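PDB 3CLW: conserved exported protein from Bacteroides fragilis, which is of unknown function but probably hydrolyses O-glycosidic bonds as a TIM-barrel glycoside hydrolase. Local coordinates for residues E213-I218 against F267-N272. Residues are numbered along the deposited sequence; the frame is centred on the assembly and turned at random.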
ATOM      1  N   GLU A 213      -3.041  24.195  -3.447  1.00 35.56           N
ATOM      2  CA  GLU A 213      -4.278  24.488  -2.723  1.00 35.41           C
ATOM      3  C   GLU A 213      -4.418  23.711  -1.395  1.00 35.20           C
ATOM      4  O   GLU A 213      -4.879  24.266  -0.370  1.00 34.90           O
ATOM      5  CB  GLU A 213      -5.496  24.272  -3.628  1.00 35.66           C
ATOM      6  CG  GLU A 213      -5.547  25.191  -4.844  1.00 37.85           C
ATOM      7  CD  GLU A 213      -5.529  26.690  -4.509  1.00 40.59           C
ATOM      8  OE1 GLU A 213      -6.026  27.122  -3.446  1.00 42.56           O
ATOM      9  OE2 GLU A 213      -5.018  27.463  -5.345  1.00 46.32           O
ATOM     10  N   LEU A 214      -4.031  22.436  -1.407  1.00 34.50           N
ATOM     11  CA  LEU A 214      -4.041  21.638  -0.157  1.00 34.06           C
ATOM     12  C   LEU A 214      -3.090  22.248   0.860  1.00 33.97           C
ATOM     13  O   LEU A 214      -3.426  22.392   2.014  1.00 34.94           O
ATOM     14  CB  LEU A 214      -3.658  20.186  -0.426  1.00 32.68           C
ATOM     15  CG  LEU A 214      -4.833  19.300  -0.830  1.00 33.06           C
ATOM     16  CD1 LEU A 214      -4.282  18.070  -1.511  1.00 30.19           C
ATOM     17  CD2 LEU A 214      -5.688  18.945   0.423  1.00 30.96           C
ATOM     18  N   ASP A 215      -1.900  22.620   0.411  1.00 34.87           N
ATOM     19  CA  ASP A 215      -0.919  23.277   1.275  1.00 34.80           C
ATOM     20  C   ASP A 215      -1.536  24.471   1.992  1.00 34.58           C
ATOM     21  O   ASP A 215      -1.445  24.580   3.195  1.00 35.35           O
ATOM     22  CB  ASP A 215       0.300  23.693   0.466  1.00 34.25           C
ATOM     23  CG  ASP A 215       1.370  24.343   1.321  1.00 36.66           C
ATOM     24  OD1 ASP A 215       2.074  23.621   2.066  1.00 34.71           O
ATOM     25  OD2 ASP A 215       1.509  25.587   1.228  1.00 39.19           O
ATOM     26  N   LYS A 216      -2.184  25.348   1.246  1.00 34.76           N
ATOM     27  CA  LYS A 216      -2.833  26.526   1.797  1.00 34.89           C
ATOM     28  C   LYS A 216      -3.972  26.165   2.769  1.00 34.68           C
ATOM     29  O   LYS A 216      -4.087  26.726   3.863  1.00 34.52           O
ATOM     30  CB  LYS A 216      -3.357  27.366   0.631  1.00 34.87           C
ATOM     31  CG  LYS A 216      -4.086  28.646   1.000  1.00 39.42           C
ATOM     32  CD  LYS A 216      -4.623  29.253  -0.306  1.00 46.58           C
ATOM     33  CE  LYS A 216      -5.219  30.652  -0.134  1.00 51.51           C
ATOM     34  NZ  LYS A 216      -5.016  31.463  -1.413  1.00 51.12           N
ATOM     35  N   ALA A 217      -4.823  25.234   2.354  1.00 34.41           N
ATOM     36  CA  ALA A 217      -5.944  24.775   3.181  1.00 33.41           C
ATOM     37  C   ALA A 217      -5.478  24.120   4.509  1.00 33.14           C
ATOM     38  O   ALA A 217      -6.071  24.352   5.572  1.00 33.51           O
ATOM     39  CB  ALA A 217      -6.822  23.824   2.338  1.00 32.48           C
ATOM     40  N   ILE A 218      -4.403  23.338   4.463  1.00 34.07           N
ATOM     41  CA  ILE A 218      -3.878  22.694   5.684  1.00 34.73           C
ATOM     42  C   ILE A 218      -3.333  23.730   6.681  1.00 36.33           C
ATOM     43  O   ILE A 218      -3.446  23.545   7.904  1.00 35.21           O
ATOM     44  CB  ILE A 218      -2.768  21.649   5.365  1.00 35.22           C
ATOM     45  CG1 ILE A 218      -3.370  20.376   4.752  1.00 34.44           C
ATOM     46  CG2 ILE A 218      -1.882  21.320   6.640  1.00 34.07           C
ATOM     47  CD1 ILE A 218      -2.326  19.447   4.077  1.00 32.94           C
ATOM     48  N   PHE A 267       6.567  23.489  -0.868  1.00 39.27           N
ATOM     49  CA  PHE A 267       5.340  23.520  -0.095  1.00 37.91           C
ATOM     50  C   PHE A 267       5.555  22.904   1.278  1.00 37.97           C
ATOM     51  O   PHE A 267       5.989  21.766   1.398  1.00 37.76           O
ATOM     52  CB  PHE A 267       4.206  22.874  -0.864  1.00 37.41           C
ATOM     53  CG  PHE A 267       3.789  23.661  -2.087  1.00 37.22           C
ATOM     54  CD1 PHE A 267       3.142  24.898  -1.958  1.00 36.81           C
ATOM     55  CD2 PHE A 267       4.076  23.196  -3.357  1.00 34.57           C
ATOM     56  CE1 PHE A 267       2.768  25.638  -3.093  1.00 33.63           C
ATOM     57  CE2 PHE A 267       3.689  23.930  -4.489  1.00 33.88           C
ATOM     58  CZ  PHE A 267       3.035  25.141  -4.348  1.00 33.74           C
ATOM     59  N   LYS A 268       5.312  23.722   2.293  1.00 37.97           N
ATOM     60  CA  LYS A 268       5.456  23.392   3.722  1.00 39.32           C
ATOM     61  C   LYS A 268       4.727  22.088   4.113  1.00 38.11           C
ATOM     62  O   LYS A 268       5.230  21.298   4.904  1.00 37.12           O
ATOM     63  CB  LYS A 268       4.875  24.573   4.515  1.00 39.88           C
ATOM     64  CG  LYS A 268       4.935  24.509   6.029  1.00 43.79           C
ATOM     65  CD  LYS A 268       3.920  25.494   6.656  1.00 42.41           C
ATOM     66  CE  LYS A 268       3.929  25.422   8.219  1.00 46.29           C
ATOM     67  NZ  LYS A 268       2.655  25.954   8.917  1.00 47.63           N
ATOM     68  N   ASN A 269       3.536  21.875   3.563  1.00 37.39           N
ATOM     69  CA  ASN A 269       2.688  20.766   4.031  1.00 36.55           C
ATOM     70  C   ASN A 269       2.756  19.537   3.143  1.00 36.48           C
ATOM     71  O   ASN A 269       1.970  18.596   3.313  1.00 35.91           O
ATOM     72  CB  ASN A 269       1.244  21.230   4.244  1.00 35.74           C
ATOM     73  CG  ASN A 269       1.141  22.279   5.306  1.00 34.95           C
ATOM     74  OD1 ASN A 269       1.620  22.076   6.420  1.00 32.51           O
ATOM     75  ND2 ASN A 269       0.509  23.407   4.983  1.00 31.83           N
ATOM     76  N   LEU A 270       3.702  19.559   2.200  1.00 36.46           N
ATOM     77  CA  LEU A 270       3.990  18.396   1.370  1.00 36.20           C
ATOM     78  C   LEU A 270       4.629  17.327   2.232  1.00 36.52           C
ATOM     79  O   LEU A 270       5.563  17.613   2.988  1.00 37.10           O
ATOM     80  CB  LEU A 270       4.959  18.744   0.247  1.00 35.80           C
ATOM     81  CG  LEU A 270       5.280  17.612  -0.761  1.00 35.90           C
ATOM     82  CD1 LEU A 270       4.186  17.411  -1.818  1.00 31.36           C
ATOM     83  CD2 LEU A 270       6.675  17.839  -1.428  1.00 35.73           C
ATOM     84  N   PHE A 271       4.130  16.100   2.115  1.00 35.93           N
ATOM     85  CA  PHE A 271       4.864  14.959   2.608  1.00 34.94           C
ATOM     86  C   PHE A 271       6.015  14.704   1.645  1.00 35.31           C
ATOM     87  O   PHE A 271       5.786  14.462   0.445  1.00 35.08           O
ATOM     88  CB  PHE A 271       3.951  13.738   2.693  1.00 34.71           C
ATOM     89  CG  PHE A 271       4.632  12.508   3.211  1.00 34.38           C
ATOM     90  CD1 PHE A 271       5.628  12.596   4.201  1.00 34.06           C
ATOM     91  CD2 PHE A 271       4.240  11.239   2.756  1.00 37.04           C
ATOM     92  CE1 PHE A 271       6.241  11.442   4.695  1.00 33.62           C
ATOM     93  CE2 PHE A 271       4.866  10.085   3.243  1.00 32.91           C
ATOM     94  CZ  PHE A 271       5.875  10.200   4.196  1.00 32.65           C
ATOM     95  N   ASN A 272       7.246  14.744   2.169  1.00 34.66           N
ATOM     96  CA  ASN A 272       8.433  14.678   1.334  1.00 35.24           C
ATOM     97  C   ASN A 272       8.738  13.235   0.949  1.00 34.95           C
ATOM     98  O   ASN A 272       9.617  12.580   1.524  1.00 35.14           O
ATOM     99  CB  ASN A 272       9.638  15.364   2.030  1.00 35.81           C
ATOM    100  CG  ASN A 272      10.916  15.353   1.177  1.00 35.91           C
ATOM    101  OD1 ASN A 272      10.867  15.428  -0.053  1.00 34.24           O
ATOM    102  ND2 ASN A 272      12.062  15.255   1.844  1.00 34.91           N
TER
HETATM  103  O   HOH W   1       4.261  26.415   1.695  1.00 32.15           O
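Asn269 donates two hydrogen bonds to Asp215, one to its side chain and one to its backbone carbonyl, tying a helix to the turn beside it. The backbone N of Asn269 meets Asp215 OD1 at 2.7 Å, nearly along the axis of the C-O bond, while Asn269 ND2 reaches Asp215 O at 2.9 Å with a more bent N-H...O angle of 136°. Asparagine suits the place because its short amide presents ND2 to the helix carbonyl while its own backbone N faces the carboxylate. The CB of Asp215 points toward the turn, and CG lies anti to the backbone N (chi1 -178°), beside the carbonyl carbon. OD2 of Asp215 accepts from a water 2.9 Å away that in turn accepts from Lys268 N, so a short aspartate serves two successive amides, one directly and one through solvent. OD2 also lies at the edge of the Phe267 ring, 3.6 Å from CD1, where the ring hydrogens carry slight positive charge. Ile218 CG2 lies against the amide of Asn269, 3.4 Å from CG, a branched side chain covering a buried polar group. Farther out, Asn269 ND2 also bonds Ser219 OG, Tyr208 meets the Phe267 ring edge-to-face, and Ile227 of strand 226-232 touches Ile218. Residues 267-270 form a type I beta turn leading into strand 270-276. The contact thus joins an outer helix of the TIM barrel to the loop entering the strand after next.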